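Probable benzoylformate decarboxylase (PDB 7ORX) belongs to the thiamine diphosphate-dependent enzymes and binds thiamine diphosphate and sodium, with cofactor sites shared between subunits of a four-chain assembly. Local coordinates at residues Val70-Ala75 and Gly79-Ala84; Ser55-Tyr60 and Ser93-Thr98; Gly119-Pro124 and Pro156-Val161. All coordinates share one frame; numbering follows the deposited sequence.

Contact 1: residues Val70-Ala75 and Gly79-Ala84; sequences VNLHAA and GNAMGA. With TPP (thiamine diphosphate), chain K.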
# COMPACT_ATOMS: atom_id res chain seq x y z
N VAL C 70 8.47 -16.99 14.08
CA VAL C 70 8.30 -17.78 12.84
C VAL C 70 9.42 -17.35 11.89
O VAL C 70 9.74 -16.18 11.92
CB VAL C 70 6.92 -17.49 12.25
CG1 VAL C 70 6.73 -18.17 10.92
CG2 VAL C 70 5.82 -17.84 13.24
N ASN C 71 9.97 -18.24 11.06
CA ASN C 71 11.02 -17.88 10.09
C ASN C 71 10.66 -18.50 8.73
O ASN C 71 10.67 -19.74 8.59
CB ASN C 71 12.39 -18.30 10.59
CG ASN C 71 13.51 -17.92 9.65
OD1 ASN C 71 13.55 -16.81 9.12
ND2 ASN C 71 14.43 -18.85 9.44
N LEU C 72 10.37 -17.68 7.74
CA LEU C 72 9.85 -18.14 6.44
C LEU C 72 10.81 -17.73 5.33
O LEU C 72 11.71 -16.92 5.59
CB LEU C 72 8.49 -17.48 6.21
CG LEU C 72 7.43 -17.81 7.25
CD1 LEU C 72 6.18 -16.96 7.04
CD2 LEU C 72 7.08 -19.29 7.19
N HIS C 73 10.56 -18.23 4.13
CA HIS C 73 11.45 -18.08 2.96
C HIS C 73 10.90 -17.05 1.98
O HIS C 73 10.03 -17.40 1.20
CB HIS C 73 11.69 -19.42 2.26
CG HIS C 73 12.49 -19.22 1.02
ND1 HIS C 73 13.80 -18.69 1.05
CD2 HIS C 73 12.14 -19.35 -0.27
CE1 HIS C 73 14.23 -18.56 -0.18
NE2 HIS C 73 13.24 -18.96 -1.01
N ALA C 74 11.49 -15.84 1.95
CA ALA C 74 11.35 -14.85 0.85
C ALA C 74 9.87 -14.54 0.62
O ALA C 74 9.08 -14.60 1.60
CB ALA C 74 12.05 -15.40 -0.38
N ALA C 75 9.48 -14.26 -0.64
CA ALA C 75 8.10 -13.89 -1.05
C ALA C 75 7.20 -15.13 -1.19
O ALA C 75 6.01 -15.04 -0.77
CB ALA C 75 8.16 -13.10 -2.34
N GLY C 79 4.10 -15.49 1.27
CA GLY C 79 2.81 -15.52 0.56
C GLY C 79 2.00 -16.76 0.95
O GLY C 79 0.78 -16.60 1.23
N ASN C 80 2.62 -17.95 1.02
CA ASN C 80 1.94 -19.21 1.39
C ASN C 80 1.30 -19.10 2.79
O ASN C 80 0.35 -19.91 3.08
CB ASN C 80 2.89 -20.41 1.23
CG ASN C 80 3.00 -20.91 -0.21
OD1 ASN C 80 2.18 -20.60 -1.08
ND2 ASN C 80 4.00 -21.73 -0.48
N ALA C 81 1.73 -18.13 3.63
CA ALA C 81 1.29 -17.95 5.04
C ALA C 81 0.23 -16.85 5.22
O ALA C 81 -0.30 -16.71 6.34
CB ALA C 81 2.50 -17.71 5.89
N MET C 82 -0.13 -16.12 4.18
CA MET C 82 -1.09 -14.99 4.27
C MET C 82 -2.44 -15.45 4.78
O MET C 82 -3.02 -14.78 5.61
CB MET C 82 -1.26 -14.35 2.90
CG MET C 82 0.02 -13.67 2.45
SD MET C 82 -0.18 -11.90 2.42
CE MET C 82 -0.54 -11.59 4.16
N GLY C 83 -2.93 -16.58 4.28
CA GLY C 83 -4.22 -17.16 4.72
C GLY C 83 -4.21 -17.40 6.21
O GLY C 83 -5.14 -16.91 6.92
N ALA C 84 -3.18 -18.10 6.69
CA ALA C 84 -3.07 -18.46 8.12
C ALA C 84 -3.02 -17.19 8.96
O ALA C 84 -3.69 -17.14 9.99
CB ALA C 84 -1.88 -19.34 8.30
N1' TPP K . 9.42 -22.79 0.50
C2' TPP K . 8.97 -22.34 -0.68
CM2 TPP K . 7.51 -22.07 -0.81
N3' TPP K . 9.73 -22.12 -1.75
C4' TPP K . 11.04 -22.36 -1.64
N4' TPP K . 11.80 -22.12 -2.72
C5' TPP K . 11.61 -22.85 -0.44
C6' TPP K . 10.73 -23.03 0.61
C7' TPP K . 13.09 -23.13 -0.30
N3 TPP K . 13.52 -24.28 -1.12
C2 TPP K . 14.02 -24.13 -2.35
S1 TPP K . 14.99 -25.47 -2.76
C5 TPP K . 14.24 -26.39 -1.49
C4 TPP K . 13.49 -25.61 -0.68
CM4 TPP K . 12.73 -26.05 0.53
C6 TPP K . 14.43 -27.89 -1.41
C7 TPP K . 13.29 -28.68 -2.05
O7 TPP K . 13.56 -30.10 -1.90
PA TPP K . 13.27 -31.13 -3.11
O1A TPP K . 12.06 -30.70 -3.87
O2A TPP K . 13.38 -32.45 -2.42
O3A TPP K . 14.48 -30.95 -4.14
PB TPP K . 15.97 -31.53 -4.11
O1B TPP K . 16.28 -32.05 -5.51
O2B TPP K . 16.82 -30.35 -3.74
O3B TPP K . 15.97 -32.61 -3.06

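Contact 2: residues Ser55-Tyr60 and Ser93-Thr98; sequences SMADGY and SPLVVT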
# COMPACT_ATOMS: atom_id res chain seq x y z
N SER C 55 0.34 -21.63 11.31
CA SER C 55 -0.80 -22.11 12.14
C SER C 55 -0.30 -22.89 13.37
O SER C 55 -0.91 -22.72 14.43
CB SER C 55 -1.72 -22.94 11.32
OG SER C 55 -2.49 -22.14 10.44
N MET C 56 0.76 -23.70 13.24
CA MET C 56 1.41 -24.36 14.40
C MET C 56 1.89 -23.28 15.39
O MET C 56 1.66 -23.43 16.60
CB MET C 56 2.62 -25.21 13.97
CG MET C 56 2.30 -26.64 13.68
SD MET C 56 3.62 -27.55 12.76
CE MET C 56 4.95 -27.13 13.85
N ALA C 57 2.54 -22.23 14.88
CA ALA C 57 3.08 -21.14 15.70
C ALA C 57 1.91 -20.50 16.42
O ALA C 57 2.03 -20.21 17.60
CB ALA C 57 3.80 -20.17 14.82
N ASP C 58 0.80 -20.33 15.71
CA ASP C 58 -0.42 -19.66 16.24
C ASP C 58 -0.92 -20.49 17.43
O ASP C 58 -1.13 -19.93 18.51
CB ASP C 58 -1.46 -19.46 15.14
CG ASP C 58 -2.49 -18.36 15.43
OD1 ASP C 58 -2.26 -17.59 16.39
OD2 ASP C 58 -3.55 -18.27 14.71
N GLY C 59 -1.09 -21.80 17.24
CA GLY C 59 -1.58 -22.66 18.32
C GLY C 59 -0.66 -22.58 19.52
O GLY C 59 -1.14 -22.50 20.66
N TYR C 60 0.64 -22.61 19.27
CA TYR C 60 1.64 -22.58 20.35
C TYR C 60 1.46 -21.27 21.14
O TYR C 60 1.45 -21.25 22.38
CB TYR C 60 3.04 -22.71 19.75
CG TYR C 60 4.11 -22.85 20.79
CD1 TYR C 60 4.71 -21.73 21.32
CD2 TYR C 60 4.50 -24.09 21.25
CE1 TYR C 60 5.67 -21.84 22.30
CE2 TYR C 60 5.46 -24.21 22.24
CZ TYR C 60 6.07 -23.07 22.75
OH TYR C 60 7.02 -23.18 23.70
N SER C 93 -3.09 -12.66 18.15
CA SER C 93 -1.94 -13.56 18.38
C SER C 93 -0.63 -12.85 18.07
O SER C 93 -0.44 -12.38 16.93
CB SER C 93 -2.11 -14.82 17.59
OG SER C 93 -2.67 -15.81 18.45
N PRO C 94 0.26 -12.70 19.07
CA PRO C 94 1.52 -12.00 18.89
C PRO C 94 2.60 -12.79 18.17
O PRO C 94 3.64 -12.95 18.71
CB PRO C 94 1.95 -11.68 20.33
CG PRO C 94 1.33 -12.76 21.15
CD PRO C 94 0.03 -13.10 20.46
N LEU C 95 2.34 -13.26 16.95
CA LEU C 95 3.37 -13.90 16.10
C LEU C 95 4.35 -12.83 15.62
O LEU C 95 3.92 -11.79 15.08
CB LEU C 95 2.73 -14.53 14.86
CG LEU C 95 1.65 -15.58 15.13
CD1 LEU C 95 1.23 -16.26 13.81
CD2 LEU C 95 2.15 -16.63 16.11
N VAL C 96 5.64 -13.13 15.71
CA VAL C 96 6.72 -12.29 15.13
C VAL C 96 7.24 -13.05 13.91
O VAL C 96 7.93 -14.05 14.08
CB VAL C 96 7.79 -12.11 16.19
CG1 VAL C 96 8.92 -11.28 15.63
CG2 VAL C 96 7.21 -11.53 17.46
N VAL C 97 6.88 -12.63 12.72
CA VAL C 97 7.23 -13.42 11.51
C VAL C 97 8.42 -12.75 10.85
O VAL C 97 8.24 -11.66 10.33
CB VAL C 97 6.03 -13.44 10.56
CG1 VAL C 97 6.30 -14.25 9.31
CG2 VAL C 97 4.78 -13.90 11.27
N THR C 98 9.59 -13.39 10.86
CA THR C 98 10.78 -12.96 10.09
C THR C 98 10.85 -13.74 8.76
O THR C 98 10.58 -14.94 8.73
CB THR C 98 12.06 -13.15 10.90
OG1 THR C 98 12.29 -14.55 10.99
CG2 THR C 98 11.96 -12.59 12.31

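Contact 3: residues Gly119-Pro124 and Pro156-Val161; sequences GTLMKP and PVYVSV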
# COMPACT_ATOMS: atom_id res chain seq x y z
N GLY C 119 7.61 -4.95 2.79
CA GLY C 119 6.69 -4.17 3.65
C GLY C 119 5.24 -4.17 3.14
O GLY C 119 4.31 -4.18 3.98
N THR C 120 5.04 -4.14 1.82
CA THR C 120 3.69 -4.16 1.17
C THR C 120 3.09 -5.58 1.18
O THR C 120 1.87 -5.68 1.39
CB THR C 120 3.75 -3.62 -0.28
OG1 THR C 120 4.51 -2.42 -0.33
CG2 THR C 120 2.37 -3.38 -0.88
N LEU C 121 3.90 -6.61 0.93
CA LEU C 121 3.42 -8.01 0.70
C LEU C 121 2.37 -8.38 1.77
O LEU C 121 1.22 -8.75 1.36
CB LEU C 121 4.62 -8.96 0.68
CG LEU C 121 4.32 -10.45 0.42
CD1 LEU C 121 3.66 -10.72 -0.95
CD2 LEU C 121 5.61 -11.26 0.57
N MET C 122 2.69 -8.19 3.06
CA MET C 122 1.92 -8.74 4.21
C MET C 122 0.87 -7.74 4.73
O MET C 122 0.04 -8.17 5.55
CB MET C 122 2.85 -9.12 5.37
CG MET C 122 3.97 -10.04 4.97
SD MET C 122 3.25 -11.62 4.42
CE MET C 122 3.62 -12.71 5.79
N LYS C 123 0.88 -6.48 4.28
CA LYS C 123 -0.28 -5.55 4.47
C LYS C 123 -1.45 -6.06 3.62
O LYS C 123 -1.25 -6.53 2.49
CB LYS C 123 0.09 -4.09 4.16
CG LYS C 123 1.03 -3.42 5.14
CD LYS C 123 1.02 -4.04 6.50
CE LYS C 123 1.78 -3.18 7.50
NZ LYS C 123 0.89 -2.29 8.28
N PRO C 124 -2.71 -5.94 4.12
CA PRO C 124 -3.04 -5.17 5.33
C PRO C 124 -3.20 -5.98 6.63
O PRO C 124 -3.88 -5.52 7.52
CB PRO C 124 -4.43 -4.64 4.92
CG PRO C 124 -5.07 -5.81 4.23
CD PRO C 124 -3.93 -6.52 3.53
N PRO C 156 0.01 -9.95 14.90
CA PRO C 156 1.20 -10.33 14.16
C PRO C 156 1.95 -9.18 13.48
O PRO C 156 1.33 -8.22 13.02
CB PRO C 156 0.64 -11.31 13.12
CG PRO C 156 -0.76 -10.86 12.89
CD PRO C 156 -1.24 -10.32 14.22
N VAL C 157 3.26 -9.36 13.38
CA VAL C 157 4.24 -8.34 12.87
C VAL C 157 5.17 -9.07 11.89
O VAL C 157 5.36 -10.28 12.05
CB VAL C 157 5.00 -7.72 14.05
CG1 VAL C 157 4.03 -7.18 15.06
CG2 VAL C 157 5.86 -8.75 14.75
N TYR C 158 5.74 -8.38 10.92
CA TYR C 158 6.58 -9.00 9.89
C TYR C 158 7.85 -8.18 9.72
O TYR C 158 7.77 -7.00 9.67
CB TYR C 158 5.83 -9.03 8.57
CG TYR C 158 6.53 -9.66 7.39
CD1 TYR C 158 6.58 -11.03 7.21
CD2 TYR C 158 7.03 -8.87 6.38
CE1 TYR C 158 7.17 -11.60 6.10
CE2 TYR C 158 7.61 -9.42 5.25
CZ TYR C 158 7.67 -10.79 5.10
OH TYR C 158 8.26 -11.31 3.97
N VAL C 159 8.99 -8.85 9.63
CA VAL C 159 10.32 -8.23 9.48
C VAL C 159 11.03 -9.01 8.38
O VAL C 159 11.21 -10.22 8.57
CB VAL C 159 11.10 -8.30 10.80
CG1 VAL C 159 12.48 -7.73 10.61
CG2 VAL C 159 10.38 -7.60 11.93
N SER C 160 11.42 -8.36 7.29
CA SER C 160 12.17 -9.01 6.17
C SER C 160 13.63 -8.64 6.34
O SER C 160 13.86 -7.48 6.36
CB SER C 160 11.60 -8.58 4.82
OG SER C 160 12.50 -8.79 3.74
N VAL C 161 14.55 -9.59 6.48
CA VAL C 161 16.00 -9.29 6.73
C VAL C 161 16.83 -9.90 5.60
O VAL C 161 16.79 -11.13 5.38
CB VAL C 161 16.45 -9.81 8.10
CG1 VAL C 161 17.91 -9.47 8.31
CG2 VAL C 161 15.55 -9.34 9.22

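Contact 1: residues Val70-Ala75 and Gly79-Ala84
Leu-72 and Ala-81 meet where a strand of the N-terminal thiamine diphosphate-binding domain gives way to helices, a strand-to-helix passage in a parallel alpha/beta fold. The CB of Leu-72 is directed at residues 79-84. Its branch CD1 reaches the CB of Ala-81 at 3.9 Å, a purely apolar touch. The second link is backbone to backbone. Gly-79 N gives a hydrogen bond to Ala-75 O at 2.8 Å, with an N-H...O angle of 158°. This is the ordinary i to i+4 bond of a short helix. A type I turn follows from Gly-79 to Met-82 and leads into helix 82-90; in it Met-82 N bonds to Gly-79 O at 3.1 Å.

His-73 carries this passage to the cofactor. Its CG lies anti to the backbone N (chi1 175°), which brings the CD2 side of the ring up to C4' and C5' of the thiamine diphosphate pyrimidine. The CB is 4.1 Å from C6' of the cofactor. Next, CG is 4.0 Å from C5'. CD2 comes nearest, 3.5 Å from C4'. At the tip, NE2 is 3.9 Å from N4'. C7' of the cofactor sits over one face of the imidazole, shifted toward the rim, while the methyl of Ala-74 lies over the centre of the opposite face. Glu-31 OE2 is hydrogen-bonded to ND1 and helps fix the rotation of the ring. The second subunit binds the same cofactor through groups that include Gly-432 and Ser-433, so the site lies between chains.

Asn-80 reaches the other end of the pyrimidine. Its amide nitrogen ND2 is hydrogen-bonded to Glu-50 OE1, and it lies 3.5 Å from the methyl carbon CM2 of the cofactor.

Contact 2: residues Ser55-Tyr60 and Ser93-Thr98
Ala-57 and Asp-58 of helix 50-64 meet Leu-95 at the start of strand 95-101 and Ser-93 in the loop just before it. This is helix-on-sheet packing in the parallel alpha/beta fold of the N-terminal thiamine diphosphate-binding domain. The four touching residues are all buried, so the contrast is between close and slack packing within the interior.

The close part is polar. Ser-93 OG donates a hydrogen bond to Asp-58 OD1 at 2.8 Å. The hydroxyl approaches nearly in line with the CG-OD1 bond. With CG anti to the backbone N (chi1 -159°), the carboxylate of Asp-58 swings over to the loop that precedes the strand. Its other oxygen, OD2, has a weak hydrogen bond with Ser-88 OG. Both oxygens therefore have partners in the protein interior. Ser-93 OG in turn has a weak bond with Ser-91 OG.

The apolar part is looser. Leu-95 points toward the helix and sends CD2 to Ala-57, 4.1 Å from its CB and 3.9 Å from its carbonyl O. Its CD1 stays 4.4 Å from the CB of Asp-58. Leu-54, one turn earlier in the same helix, adds another contact to Leu-95. Ala-57 also rests on Val-70 of strand 68-73, so the helix spans two neighbouring strands.

An inverse gamma turn centred on Pro-94 separates the polar and apolar partners. It brings Ser-93 and Leu-95 both to the helix side. Its closing bond, from Leu-95 N to Ser-93 O, is weak at 2.9 Å.

Contact 3: residues Gly119-Pro124 and Pro156-Val161
A Met-aromatic contact joins the segment 119-124, which includes a short, weakly bonded helical turn, to strand 157-162. Met-122 lies over one face of the Tyr-158 ring. The strand belongs to the parallel sheet of the cofactor-binding alpha/beta fold, with strands 95-101 and 128-130 as its neighbours. No hydrogen bond crosses between the two segments.

Met-122 approaches over the face and not at the edge. Its CG stands 3.4 Å from the centroid of the Tyr-158 ring and 6° off the ring normal. This is a CH-pi contact almost exactly over the ring centre. The sulfur SD is farther off, 4.5 Å from the same centroid, but still over the face at 19° from the normal. The methyl CE then returns to the ring and meets CD1 and CE1 of Tyr-158, each at 3.7 Å. Bends at chi2 and chi3 curl the chain back in this way. The two side chains cross at about a right angle. CG of Tyr-158 is anti to the backbone N (chi1 -179°), which lifts the ring from the strand toward Met-122.

At the far end of the ring, Leu-121 CD2 is 4.3 Å from Tyr-158 OH. That hydroxyl is hydrogen-bonded to Ser-78 OG. Met-82 and Leu-85 of helix 82-90 also pack on Met-122, and Leu-121 touches Pro-124 of the second subunit. Met-122 thus sits between a sheet residue and a neighbouring helix. It is buried packing on a sheet with the strand order 2-1-3-4-6-5, as found in thiamine diphosphate-binding domains.

All three contacts are buried and reach the same parallel sheet, through the adjacent strands 68-73, 95-101 and 157-162. Backbone pairs such as Leu-72 N with Thr-98 O and Val-97 N with Val-157 O tie these strands together. The centre of contact 2 is the nearest to the chain centre, at about 10 Å, and it meets no other chain. The centres of contacts 1 and 3 lie about 18 and 20 Å from that point, and both touch the second subunit. Their chemistry also differs. Contact 1 pairs a helical backbone bond with a leucine-alanine touch beside the cofactor. Contact 2 mixes a serine-carboxylate bond with leucine packing. Contact 3 sets a methionine CG, and more distantly its sulfur, over a tyrosine face.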